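Local coordinates for protein dihydroorotate dehydrogenase (Schistosoma mansoni, PDB 6UY4) that probably catalyses the FMN-dependent oxidation of dihydroorotate to orotate with a quinone as electron acceptor, a step of de novo pyrimidine synthesis, at residues A[128-132]-A[280-286]; A[131-137]-A[355-360]; A[305-311]-A[331-335]; A[311-316]-A[343-348]. One frame throughout, in Å; residues are numbered along the deposited sequence.

Contact 1 of 4, residues A[128-132]-A[280-286]; sequences IFRWT and EAVACGA. With QLA (2-[(4-fluorophenyl)amino]-3-hydroxynaphthalene-1,4-dione), chain B; GOL (glycerol), chain E.
Residues 128-131 form an extended edge strand, and residues 280-286 run from helix 278-282 into a turn whose Gly285 has phi 93° and psi 0°, angles that call for glycine. CA atoms are nearest at Trp131-Cys284 (4.9 Å) and Phe129-Ala286 (6.1 Å), so the turn runs antiparallel to the strand. No hydrogen bond joins the segments, which bury 377 Å² by packing. Phe129 (chi1 m) lays one ring face on the turn: Ala286 CA sits 3.8 Å from the ring centroid in a CH-pi contact, and Gly285 O is 3.4 Å from Phe129 CE1. Trp131 (chi1 t) sets CZ3 3.6 Å from Glu280 CB and CZ2 3.9 Å from Ala283 CB. Cys284 (chi1 p) fits between, with its CB 3.2 Å from Arg130 O and its SG 5.3 Å from the centroid of the Trp131 five-membered ring, an oblique sulfur-aromatic contact. Two bound molecules take polar groups. A glycerol, probably from the crystallisation liquor, donates from O2 to Ala283 O (2.9 Å) and pairs through O1 with Thr132 OG1 (3.1 Å). Arg130, pointing away from the turn, donates from NE (3.2 Å) and NH1 (3.0 Å) to O3 of the naphthoquinone inhibitor QLA, NH1 also bonding Val43 O. Edge strand 128-131 carries the 280-286 turn on one side, while Ile128 (CG2 3.4 Å from QLA C14) and Arg130 line the inhibitor pocket of a class 2 dihydroorotate dehydrogenase.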
# COMPACT_ATOMS: atom_id res chain seq x y z
N ILE A 128 -15.35 5.08 4.11
CA ILE A 128 -14.71 5.33 2.82
C ILE A 128 -15.55 6.36 2.07
O ILE A 128 -16.77 6.21 1.97
CB ILE A 128 -14.56 4.05 1.99
CG1 ILE A 128 -13.55 3.10 2.63
CG2 ILE A 128 -14.15 4.38 0.57
CD1 ILE A 128 -13.35 1.81 1.87
N PHE A 129 -14.89 7.39 1.55
CA PHE A 129 -15.59 8.48 0.87
C PHE A 129 -14.83 8.87 -0.39
O PHE A 129 -13.60 9.02 -0.35
CB PHE A 129 -15.74 9.70 1.80
CG PHE A 129 -16.31 9.36 3.14
CD1 PHE A 129 -17.68 9.31 3.33
CD2 PHE A 129 -15.48 9.09 4.22
CE1 PHE A 129 -18.21 9.00 4.57
CE2 PHE A 129 -16.00 8.78 5.46
CZ PHE A 129 -17.37 8.74 5.63
N ARG A 130 -15.55 9.03 -1.49
CA ARG A 130 -14.95 9.44 -2.75
C ARG A 130 -14.89 10.95 -2.85
O ARG A 130 -15.82 11.65 -2.45
CB ARG A 130 -15.75 8.89 -3.94
CG ARG A 130 -15.95 7.38 -3.96
CD ARG A 130 -16.53 6.95 -5.30
NE ARG A 130 -16.90 5.54 -5.33
CZ ARG A 130 -18.14 5.09 -5.21
NH1 ARG A 130 -18.38 3.78 -5.25
NH2 ARG A 130 -19.15 5.94 -5.04
N TRP A 131 -13.79 11.46 -3.41
CA TRP A 131 -13.64 12.87 -3.76
C TRP A 131 -13.34 12.91 -5.25
O TRP A 131 -12.20 13.13 -5.67
CB TRP A 131 -12.53 13.54 -2.93
CG TRP A 131 -12.55 15.04 -3.02
CD1 TRP A 131 -13.42 15.82 -3.73
CD2 TRP A 131 -11.66 15.95 -2.36
NE1 TRP A 131 -13.12 17.15 -3.57
CE2 TRP A 131 -12.04 17.26 -2.73
CE3 TRP A 131 -10.57 15.79 -1.50
CZ2 TRP A 131 -11.38 18.39 -2.26
CZ3 TRP A 131 -9.91 16.92 -1.04
CH2 TRP A 131 -10.32 18.20 -1.42
N THR A 132 -14.39 12.70 -6.06
CA THR A 132 -14.21 12.54 -7.50
C THR A 132 -13.73 13.83 -8.16
O THR A 132 -13.06 13.77 -9.20
CB THR A 132 -15.52 12.08 -8.13
OG1 THR A 132 -16.10 11.03 -7.34
CG2 THR A 132 -15.29 11.56 -9.54
N GLU A 280 -11.08 19.67 3.36
CA GLU A 280 -10.97 18.56 2.42
C GLU A 280 -11.93 17.44 2.77
O GLU A 280 -12.34 16.68 1.88
CB GLU A 280 -9.53 18.04 2.39
CG GLU A 280 -8.52 19.01 1.80
CD GLU A 280 -7.08 18.58 2.05
OE1 GLU A 280 -6.85 17.81 3.00
OE2 GLU A 280 -6.19 19.01 1.29
N ALA A 281 -12.32 17.32 4.04
CA ALA A 281 -13.20 16.24 4.45
C ALA A 281 -14.66 16.55 4.18
O ALA A 281 -15.43 15.66 3.79
CB ALA A 281 -12.99 15.93 5.94
N VAL A 282 -15.08 17.81 4.37
CA VAL A 282 -16.46 18.17 4.12
C VAL A 282 -16.79 18.16 2.63
O VAL A 282 -17.96 18.04 2.25
CB VAL A 282 -16.79 19.55 4.72
CG1 VAL A 282 -16.55 19.55 6.22
CG2 VAL A 282 -15.97 20.64 4.05
N ALA A 283 -15.77 18.27 1.77
CA ALA A 283 -16.02 18.30 0.33
C ALA A 283 -16.40 16.93 -0.22
O ALA A 283 -16.98 16.85 -1.31
CB ALA A 283 -14.78 18.82 -0.40
N CYS A 284 -16.08 15.85 0.50
CA CYS A 284 -16.36 14.50 0.03
C CYS A 284 -17.25 13.70 0.97
O CYS A 284 -17.49 12.52 0.71
CB CYS A 284 -15.04 13.74 -0.20
SG CYS A 284 -14.01 13.58 1.27
N GLY A 285 -17.73 14.30 2.05
CA GLY A 285 -18.59 13.61 2.99
C GLY A 285 -17.88 12.96 4.16
O GLY A 285 -18.55 12.34 5.00
N ALA A 286 -16.55 13.08 4.24
CA ALA A 286 -15.83 12.52 5.38
C ALA A 286 -16.13 13.26 6.68
O ALA A 286 -15.97 12.68 7.75
CB ALA A 286 -14.33 12.54 5.10
C1 QLA B . -12.97 0.27 -4.66
O1 QLA B . -12.17 -0.50 -4.16
C2 QLA B . -13.69 -0.14 -5.91
O2 QLA B . -13.46 -1.38 -6.33
C3 QLA B . -14.54 0.77 -6.57
O3 QLA B . -15.78 2.80 -6.42
C4 QLA B . -14.32 -0.20 -8.85
C5 QLA B . -12.95 -0.05 -9.00
C6 QLA B . -12.27 -0.71 -10.01
C7 QLA B . -12.99 -1.52 -10.85
C8 QLA B . -14.33 -1.70 -10.73
C9 QLA B . -15.01 -1.04 -9.72
C10 QLA B . -14.90 2.07 -5.90
C11 QLA B . -14.19 2.45 -4.67
C12 QLA B . -14.44 3.69 -4.10
C13 QLA B . -13.78 4.07 -2.95
C14 QLA B . -12.85 3.22 -2.36
C15 QLA B . -12.59 1.99 -2.92
C16 QLA B . -13.26 1.59 -4.08
F1 QLA B . -12.32 -2.17 -11.84
N1 QLA B . -15.01 0.47 -7.80
C1 GOL E . -17.66 13.68 -4.62
O1 GOL E . -17.61 12.35 -5.04
C2 GOL E . -18.42 13.69 -3.27
O2 GOL E . -18.56 14.98 -2.77
C3 GOL E . -19.77 13.02 -3.56
O3 GOL E . -20.51 13.06 -2.38

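Contact 2 of 4, residues A[131-137]-A[355-360]. With QLA (2-[(4-fluorophenyl)amino]-3-hydroxynaphthalene-1,4-dione), chain B; FMN (flavin mononucleotide), chain G.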
# COMPACT_ATOMS: atom_id res chain seq x y z
N TRP A 131 -13.79 11.46 -3.41
CA TRP A 131 -13.64 12.87 -3.76
C TRP A 131 -13.34 12.91 -5.25
O TRP A 131 -12.20 13.13 -5.67
CB TRP A 131 -12.53 13.54 -2.93
CG TRP A 131 -12.55 15.04 -3.02
CD1 TRP A 131 -13.42 15.82 -3.73
CD2 TRP A 131 -11.66 15.95 -2.36
NE1 TRP A 131 -13.12 17.15 -3.57
CE2 TRP A 131 -12.04 17.26 -2.73
CE3 TRP A 131 -10.57 15.79 -1.50
CZ2 TRP A 131 -11.38 18.39 -2.26
CZ3 TRP A 131 -9.91 16.92 -1.04
CH2 TRP A 131 -10.32 18.20 -1.42
N THR A 132 -14.39 12.70 -6.06
CA THR A 132 -14.21 12.54 -7.50
C THR A 132 -13.73 13.83 -8.16
O THR A 132 -13.06 13.77 -9.20
CB THR A 132 -15.52 12.08 -8.13
OG1 THR A 132 -16.10 11.03 -7.34
CG2 THR A 132 -15.29 11.56 -9.54
N GLU A 133 -14.04 14.99 -7.57
CA GLU A 133 -13.62 16.26 -8.16
C GLU A 133 -12.10 16.36 -8.24
O GLU A 133 -11.57 17.08 -9.10
CB GLU A 133 -14.19 17.42 -7.36
N LYS A 134 -11.38 15.66 -7.37
CA LYS A 134 -9.92 15.67 -7.37
C LYS A 134 -9.33 14.29 -7.61
O LYS A 134 -8.11 14.12 -7.46
CB LYS A 134 -9.39 16.25 -6.05
CG LYS A 134 -9.88 17.65 -5.75
N GLU A 135 -10.15 13.30 -7.99
CA GLU A 135 -9.71 11.91 -8.14
C GLU A 135 -9.00 11.43 -6.88
O GLU A 135 -7.90 10.88 -6.92
CB GLU A 135 -8.82 11.74 -9.37
CG GLU A 135 -9.52 12.04 -10.69
CD GLU A 135 -8.66 11.67 -11.89
OE1 GLU A 135 -7.69 10.91 -11.72
OE2 GLU A 135 -8.97 12.14 -13.01
N ALA A 136 -9.65 11.64 -5.74
CA ALA A 136 -9.09 11.34 -4.43
C ALA A 136 -10.06 10.50 -3.62
O ALA A 136 -11.25 10.40 -3.94
CB ALA A 136 -8.72 12.62 -3.67
N VAL A 137 -9.54 9.89 -2.56
CA VAL A 137 -10.33 9.08 -1.63
C VAL A 137 -9.88 9.40 -0.21
O VAL A 137 -8.68 9.51 0.06
CB VAL A 137 -10.18 7.57 -1.93
CG1 VAL A 137 -10.89 6.74 -0.86
CG2 VAL A 137 -10.72 7.23 -3.31
N THR A 355 -5.70 4.52 -5.55
CA THR A 355 -6.83 5.38 -5.87
C THR A 355 -7.05 5.49 -7.37
O THR A 355 -8.19 5.47 -7.84
CB THR A 355 -6.62 6.76 -5.25
OG1 THR A 355 -6.47 6.64 -3.84
CG2 THR A 355 -7.81 7.66 -5.55
N SER A 356 -5.96 5.61 -8.15
CA SER A 356 -6.11 5.66 -9.60
C SER A 356 -6.70 4.37 -10.16
O SER A 356 -7.29 4.40 -11.24
CB SER A 356 -4.76 5.94 -10.25
OG SER A 356 -3.79 4.99 -9.86
N PHE A 357 -6.55 3.25 -9.45
CA PHE A 357 -7.23 2.03 -9.87
C PHE A 357 -8.74 2.15 -9.67
O PHE A 357 -9.51 1.52 -10.41
CB PHE A 357 -6.68 0.83 -9.10
CG PHE A 357 -7.32 -0.48 -9.48
CD1 PHE A 357 -8.34 -1.01 -8.71
CD2 PHE A 357 -6.89 -1.18 -10.59
CE1 PHE A 357 -8.93 -2.21 -9.06
CE2 PHE A 357 -7.47 -2.38 -10.94
CZ PHE A 357 -8.49 -2.90 -10.17
N VAL A 358 -9.18 2.95 -8.70
CA VAL A 358 -10.61 3.16 -8.49
C VAL A 358 -11.19 4.01 -9.61
O VAL A 358 -12.29 3.73 -10.12
CB VAL A 358 -10.86 3.79 -7.11
CG1 VAL A 358 -12.31 4.22 -6.97
CG2 VAL A 358 -10.47 2.82 -6.00
N TYR A 359 -10.47 5.05 -10.03
CA TYR A 359 -10.97 6.00 -11.01
C TYR A 359 -10.61 5.65 -12.45
O TYR A 359 -11.15 6.27 -13.37
CB TYR A 359 -10.45 7.41 -10.69
CG TYR A 359 -11.04 8.00 -9.42
CD1 TYR A 359 -12.32 8.54 -9.42
CD2 TYR A 359 -10.32 8.01 -8.24
CE1 TYR A 359 -12.86 9.09 -8.26
CE2 TYR A 359 -10.85 8.55 -7.08
CZ TYR A 359 -12.12 9.09 -7.10
OH TYR A 359 -12.65 9.63 -5.95
N GLN A 360 -9.71 4.69 -12.67
CA GLN A 360 -9.34 4.31 -14.03
C GLN A 360 -9.54 2.83 -14.34
O GLN A 360 -9.47 2.46 -15.52
CB GLN A 360 -7.87 4.68 -14.30
CG GLN A 360 -7.56 6.16 -14.10
CD GLN A 360 -6.17 6.54 -14.55
OE1 GLN A 360 -5.52 5.79 -15.28
NE2 GLN A 360 -5.70 7.70 -14.12
C1 QLA B . -12.97 0.27 -4.66
O1 QLA B . -12.17 -0.50 -4.16
C2 QLA B . -13.69 -0.14 -5.91
O2 QLA B . -13.46 -1.38 -6.33
C3 QLA B . -14.54 0.77 -6.57
O3 QLA B . -15.78 2.80 -6.42
C4 QLA B . -14.32 -0.20 -8.85
C5 QLA B . -12.95 -0.05 -9.00
C6 QLA B . -12.27 -0.71 -10.01
C7 QLA B . -12.99 -1.52 -10.85
C8 QLA B . -14.33 -1.70 -10.73
C9 QLA B . -15.01 -1.04 -9.72
C10 QLA B . -14.90 2.07 -5.90
C11 QLA B . -14.19 2.45 -4.67
C12 QLA B . -14.44 3.69 -4.10
C13 QLA B . -13.78 4.07 -2.95
C14 QLA B . -12.85 3.22 -2.36
C15 QLA B . -12.59 1.99 -2.92
C16 QLA B . -13.26 1.59 -4.08
F1 QLA B . -12.32 -2.17 -11.84
N1 QLA B . -15.01 0.47 -7.80
N1 FMN G . -2.01 1.02 3.39
C2 FMN G . -1.53 0.02 4.21
O2 FMN G . -0.32 -0.06 4.43
N3 FMN G . -2.39 -0.89 4.78
C4 FMN G . -3.75 -0.80 4.54
O4 FMN G . -4.52 -1.62 5.04
C4A FMN G . -4.24 0.20 3.71
N5 FMN G . -5.59 0.29 3.46
C5A FMN G . -6.08 1.29 2.64
C6 FMN G . -7.45 1.37 2.40
C7 FMN G . -7.95 2.38 1.57
C7M FMN G . -9.42 2.46 1.31
C8 FMN G . -7.08 3.30 1.00
C8M FMN G . -7.61 4.38 0.11
C9 FMN G . -5.71 3.21 1.24
C9A FMN G . -5.21 2.21 2.07
N10 FMN G . -3.85 2.11 2.32
C10 FMN G . -3.37 1.11 3.14
C1' FMN G . -2.89 3.09 1.71
C2' FMN G . -2.43 2.62 0.34
O2' FMN G . -1.91 1.31 0.43
C3' FMN G . -1.36 3.54 -0.23
O3' FMN G . -0.33 3.70 0.72
C4' FMN G . -1.91 4.91 -0.60
O4' FMN G . -3.30 4.84 -0.85
C5' FMN G . -1.20 5.39 -1.85
O5' FMN G . -1.84 6.52 -2.39
P FMN G . -2.53 6.40 -3.84
O1P FMN G . -3.08 7.76 -4.21
O2P FMN G . -1.52 5.93 -4.86
O3P FMN G . -3.67 5.42 -3.74
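A single tyrosine fills the mouth of a strand-to-strand turn: Tyr359 OH donates a 2.6 Å hydrogen bond to Ala136 O, the same carbonyl that accepts from Trp131 N at 2.8 Å. One face of its ring is covered by Glu135 CA, 3.9 Å from the centroid in a CH-pi contact, and Thr132 CG2 lies 3.7 Å from Tyr359 CE1. Glu135 has phi 53° and psi 50°, and with Ala136 it faces Trp131 in a G1 beta bulge that closes the hairpin between strands 128-131 and 136-139. Against this hairpin packs the short helix 355-360, which follows the last strand of the parallel TIM-barrel sheet. Thr355 turns CG2 to Val137 CG2 (3.7 Å) and to Glu135 O (3.5 Å), while its N (2.9 Å) and OG1 (3.1 Å) both donate to FMN O3P; OG1 is also bonded to Ser303. One turn on, Val358 CG1 lies 3.5 Å from QLA C11.

Contact 3 of 4, residues A[305-311]-A[331-335]; sequences RPLFEKS and VGGIS. With FMN (flavin mononucleotide), chain G.
In this TIM barrel, residues 331-335 leave strand 328-331 as a loop that helps bind the FMN phosphate and pass along helix 305-321, with the Phe308 and Gly333 CA atoms 4.1 Å apart. Val331, still extended, points its side chain away from the helix, and its CG1 lies 3.5 Å from FMN C5'; Val331 O is 3.6 Å from Ser311 CB. Gly332 (phi 124°, psi 105°) abuts the helix where a CB would clash with Ser311 OG. Its CA meets Leu307 CD2 at 3.7 Å (chi1 t, chi2 p), and its O takes a CA-H...O contact from Phe308 CA at 3.4 Å. Gly333 (phi 79°, psi 18°) is as tight, since a CB would strike Phe308 N; its N donates to FMN O1P (2.9 Å) and weakly to FMN O2P (3.0 Å). The Ile334 CA-CB bond points away from helix 305-321, its side chain touching Ala340 and Lys343. Ser335 (chi1 m) points back, its CB over one face of the Arg305 guanidinium and its OG 3.3 Å from Arg305 CG.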
# COMPACT_ATOMS: atom_id res chain seq x y z
N ARG A 305 -4.62 11.83 -6.35
CA ARG A 305 -3.77 12.83 -6.98
C ARG A 305 -3.30 13.94 -6.04
O ARG A 305 -2.13 14.35 -6.15
CB ARG A 305 -4.49 13.43 -8.19
CG ARG A 305 -5.10 12.38 -9.12
CD ARG A 305 -5.34 12.94 -10.51
NE ARG A 305 -4.09 13.19 -11.21
CZ ARG A 305 -4.01 13.62 -12.47
NH1 ARG A 305 -5.11 13.85 -13.17
NH2 ARG A 305 -2.82 13.82 -13.03
N PRO A 306 -4.12 14.48 -5.12
CA PRO A 306 -3.60 15.50 -4.19
C PRO A 306 -2.43 15.03 -3.33
O PRO A 306 -1.80 15.87 -2.68
CB PRO A 306 -4.81 15.85 -3.33
CG PRO A 306 -5.98 15.53 -4.18
CD PRO A 306 -5.57 14.31 -4.97
N LEU A 307 -2.14 13.73 -3.31
CA LEU A 307 -1.05 13.20 -2.50
C LEU A 307 0.27 13.14 -3.25
O LEU A 307 1.33 13.10 -2.61
CB LEU A 307 -1.42 11.79 -2.01
CG LEU A 307 -0.42 11.01 -1.16
CD1 LEU A 307 -0.11 11.75 0.13
CD2 LEU A 307 -0.94 9.61 -0.87
N PHE A 308 0.24 13.16 -4.59
CA PHE A 308 1.45 12.88 -5.37
C PHE A 308 2.58 13.84 -5.04
O PHE A 308 3.73 13.42 -4.88
CB PHE A 308 1.13 12.93 -6.87
CG PHE A 308 2.35 12.95 -7.74
CD1 PHE A 308 3.05 11.78 -7.99
CD2 PHE A 308 2.81 14.13 -8.30
CE1 PHE A 308 4.19 11.79 -8.78
CE2 PHE A 308 3.94 14.15 -9.09
CZ PHE A 308 4.62 12.98 -9.34
N GLU A 309 2.28 15.14 -4.93
CA GLU A 309 3.34 16.12 -4.74
C GLU A 309 4.05 15.93 -3.41
O GLU A 309 5.29 16.01 -3.34
CB GLU A 309 2.77 17.54 -4.85
CG GLU A 309 3.81 18.63 -4.68
CD GLU A 309 3.25 20.02 -4.92
OE1 GLU A 309 2.10 20.12 -5.40
OE2 GLU A 309 3.96 21.01 -4.62
N LYS A 310 3.30 15.65 -2.34
CA LYS A 310 3.91 15.50 -1.02
C LYS A 310 4.63 14.16 -0.88
O LYS A 310 5.78 14.11 -0.44
CB LYS A 310 2.85 15.66 0.07
CG LYS A 310 3.42 15.85 1.46
CD LYS A 310 2.34 16.19 2.47
CE LYS A 310 2.94 16.53 3.82
NZ LYS A 310 1.90 16.90 4.82
N SER A 311 3.96 13.07 -1.26
CA SER A 311 4.56 11.75 -1.11
C SER A 311 5.82 11.60 -1.95
O SER A 311 6.73 10.85 -1.58
CB SER A 311 3.55 10.66 -1.46
OG SER A 311 3.12 10.77 -2.81
N VAL A 331 4.91 5.24 -3.55
CA VAL A 331 3.47 5.06 -3.56
C VAL A 331 2.81 6.39 -3.25
O VAL A 331 3.31 7.16 -2.42
CB VAL A 331 3.01 3.98 -2.55
CG1 VAL A 331 1.61 3.50 -2.87
CG2 VAL A 331 3.98 2.80 -2.54
N GLY A 332 1.68 6.66 -3.90
CA GLY A 332 0.92 7.85 -3.59
C GLY A 332 0.66 8.78 -4.76
O GLY A 332 1.55 9.50 -5.21
N GLY A 333 -0.58 8.76 -5.27
CA GLY A 333 -0.99 9.72 -6.27
C GLY A 333 -0.53 9.43 -7.68
O GLY A 333 -0.55 10.34 -8.52
N ILE A 334 -0.14 8.19 -7.98
CA ILE A 334 0.27 7.83 -9.34
C ILE A 334 -1.00 7.64 -10.17
O ILE A 334 -1.77 6.72 -9.94
CB ILE A 334 1.13 6.57 -9.35
CG1 ILE A 334 2.50 6.85 -8.72
CG2 ILE A 334 1.30 6.06 -10.77
CD1 ILE A 334 3.43 5.67 -8.75
N SER A 335 -1.20 8.53 -11.15
CA SER A 335 -2.34 8.43 -12.05
C SER A 335 -1.96 8.27 -13.52
O SER A 335 -2.82 7.90 -14.32
CB SER A 335 -3.25 9.66 -11.91
OG SER A 335 -3.83 9.72 -10.62
N1 FMN G . -2.01 1.02 3.39
C2 FMN G . -1.53 0.02 4.21
O2 FMN G . -0.32 -0.06 4.43
N3 FMN G . -2.39 -0.89 4.78
C4 FMN G . -3.75 -0.80 4.54
O4 FMN G . -4.52 -1.62 5.04
C4A FMN G . -4.24 0.20 3.71
N5 FMN G . -5.59 0.29 3.46
C5A FMN G . -6.08 1.29 2.64
C6 FMN G . -7.45 1.37 2.40
C7 FMN G . -7.95 2.38 1.57
C7M FMN G . -9.42 2.46 1.31
C8 FMN G . -7.08 3.30 1.00
C8M FMN G . -7.61 4.38 0.11
C9 FMN G . -5.71 3.21 1.24
C9A FMN G . -5.21 2.21 2.07
N10 FMN G . -3.85 2.11 2.32
C10 FMN G . -3.37 1.11 3.14
C1' FMN G . -2.89 3.09 1.71
C2' FMN G . -2.43 2.62 0.34
O2' FMN G . -1.91 1.31 0.43
C3' FMN G . -1.36 3.54 -0.23
O3' FMN G . -0.33 3.70 0.72
C4' FMN G . -1.91 4.91 -0.60
O4' FMN G . -3.30 4.84 -0.85
C5' FMN G . -1.20 5.39 -1.85
O5' FMN G . -1.84 6.52 -2.39
P FMN G . -2.53 6.40 -3.84
O1P FMN G . -3.08 7.76 -4.21
O2P FMN G . -1.52 5.93 -4.86
O3P FMN G . -3.67 5.42 -3.74

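Contact 4 of 4, residues A[311-316]-A[343-348]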
# COMPACT_ATOMS: atom_id res chain seq x y z
N SER A 311 3.96 13.07 -1.26
CA SER A 311 4.56 11.75 -1.11
C SER A 311 5.82 11.60 -1.95
O SER A 311 6.73 10.85 -1.58
CB SER A 311 3.55 10.66 -1.46
OG SER A 311 3.12 10.77 -2.81
N THR A 312 5.89 12.30 -3.09
CA THR A 312 7.10 12.23 -3.91
C THR A 312 8.24 13.00 -3.26
O THR A 312 9.38 12.52 -3.23
CB THR A 312 6.81 12.78 -5.31
OG1 THR A 312 5.74 12.04 -5.91
CG2 THR A 312 8.05 12.67 -6.19
N ASP A 313 7.96 14.19 -2.74
CA ASP A 313 8.99 14.96 -2.03
C ASP A 313 9.53 14.18 -0.84
O ASP A 313 10.75 14.15 -0.62
CB ASP A 313 8.43 16.31 -1.58
CG ASP A 313 8.18 17.26 -2.73
OD1 ASP A 313 8.88 17.14 -3.76
OD2 ASP A 313 7.30 18.13 -2.61
N CYS A 314 8.64 13.54 -0.08
CA CYS A 314 9.09 12.71 1.04
C CYS A 314 9.98 11.58 0.56
O CYS A 314 11.00 11.28 1.18
CB CYS A 314 7.88 12.16 1.79
SG CYS A 314 8.29 11.11 3.20
N LEU A 315 9.62 10.96 -0.57
CA LEU A 315 10.46 9.92 -1.15
C LEU A 315 11.82 10.48 -1.54
O LEU A 315 12.86 9.87 -1.26
CB LEU A 315 9.77 9.31 -2.37
CG LEU A 315 10.61 8.36 -3.23
CD1 LEU A 315 10.91 7.09 -2.46
CD2 LEU A 315 9.91 8.05 -4.54
N ARG A 316 11.84 11.65 -2.19
CA ARG A 316 13.10 12.26 -2.58
C ARG A 316 13.97 12.58 -1.38
O ARG A 316 15.20 12.55 -1.47
CB ARG A 316 12.83 13.53 -3.41
CG ARG A 316 14.06 14.12 -4.07
CD ARG A 316 13.70 15.28 -4.99
NE ARG A 316 12.88 14.87 -6.12
CZ ARG A 316 11.59 15.17 -6.26
NH1 ARG A 316 10.97 15.89 -5.33
NH2 ARG A 316 10.92 14.75 -7.32
N LYS A 343 8.68 9.36 -9.51
CA LYS A 343 9.06 8.62 -8.32
C LYS A 343 10.27 7.74 -8.58
O LYS A 343 11.17 7.65 -7.73
CB LYS A 343 7.88 7.77 -7.82
CG LYS A 343 6.72 8.57 -7.27
CD LYS A 343 5.66 7.65 -6.66
CE LYS A 343 4.48 8.45 -6.12
NZ LYS A 343 4.87 9.37 -5.02
N LEU A 344 10.33 7.09 -9.74
CA LEU A 344 11.48 6.24 -10.05
C LEU A 344 12.75 7.07 -10.18
O LEU A 344 13.82 6.63 -9.74
CB LEU A 344 11.21 5.45 -11.34
CG LEU A 344 10.13 4.37 -11.27
CD1 LEU A 344 9.99 3.68 -12.62
CD2 LEU A 344 10.44 3.36 -10.18
N ASN A 345 12.66 8.26 -10.77
CA ASN A 345 13.84 9.12 -10.85
C ASN A 345 14.21 9.70 -9.50
O ASN A 345 15.38 10.02 -9.26
CB ASN A 345 13.60 10.25 -11.86
CG ASN A 345 13.53 9.75 -13.29
OD1 ASN A 345 14.14 8.73 -13.63
ND2 ASN A 345 12.80 10.46 -14.14
N ALA A 346 13.23 9.85 -8.60
CA ALA A 346 13.50 10.40 -7.27
C ALA A 346 14.23 9.42 -6.36
O ALA A 346 14.76 9.84 -5.33
CB ALA A 346 12.20 10.84 -6.61
N GLY A 347 14.28 8.14 -6.71
CA GLY A 347 15.01 7.17 -5.92
C GLY A 347 14.28 5.86 -5.70
O GLY A 347 14.79 4.97 -5.01
N ALA A 348 13.09 5.72 -6.28
CA ALA A 348 12.28 4.53 -6.09
C ALA A 348 12.67 3.45 -7.10
O ALA A 348 12.99 3.75 -8.25
CB ALA A 348 10.79 4.85 -6.22
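Lys343 NZ makes the two hydrogen bonds that join these helices, donating to Thr312 OG1 at 2.9 Å and to Ser311 OG at 3.1 Å. Both hydroxyls also bond back to their own helix, Ser311 OG to Leu307 O and Thr312 OG1 to Phe308 O. The lysine chain is extended through chi2 and chi3 and turns at chi4 (m), which carries the charge from helix 337-346 to helix 305-321. One turn further along, packing takes over. Leu315 points at the opposing segment, its CD2 lying 3.5 Å from Lys343 O, 3.7 Å from Ala348 CB and 4.2 Å from Ala346 CB. At the exposed border Arg316 NE is 4.1 Å from Ala346 CB, while Arg316 NH1 forms a salt bridge with Asp313 OD1 (2.9 Å) within its own helix. The small Ala346, pointing toward the other helix, lets the Arg316 and Ala346 CA atoms approach to 5.1 Å. Helix 337-346 then ends in a Schellman motif: Gly347 leaves the helical conformation at phi 136°, and Ala348 N bonds to Lys343 O (3.1 Å). Consecutive outer helices packed side by side are characteristic of the beta/alpha repeats of a TIM barrel.

Contacts 1 and 2 share Trp131 and Thr132, their centres about 11 Å apart, and use neighbouring strands 128-131 and 136-139 of the small antiparallel sheet; both touch QLA. Contact 3 is centred about 11 Å from contact 2, joined by probable hydrogen bonds Ser356 OG-Ile334 O (2.7 Å) and Gln360 NE2-Ser335 O (2.9 Å), and both hold the FMN phosphate. Contact 4, centred about 10 Å from contact 3, shares Ser311 and helix 305-321 with it, and their segments alternate along the chain. Contact 1 closes before contacts 3 and 4 open, whereas contact 2 spans both. The series runs from inhibitor pocket through phosphate site to outer helices, about 27 Å between the centres of contacts 1 and 4.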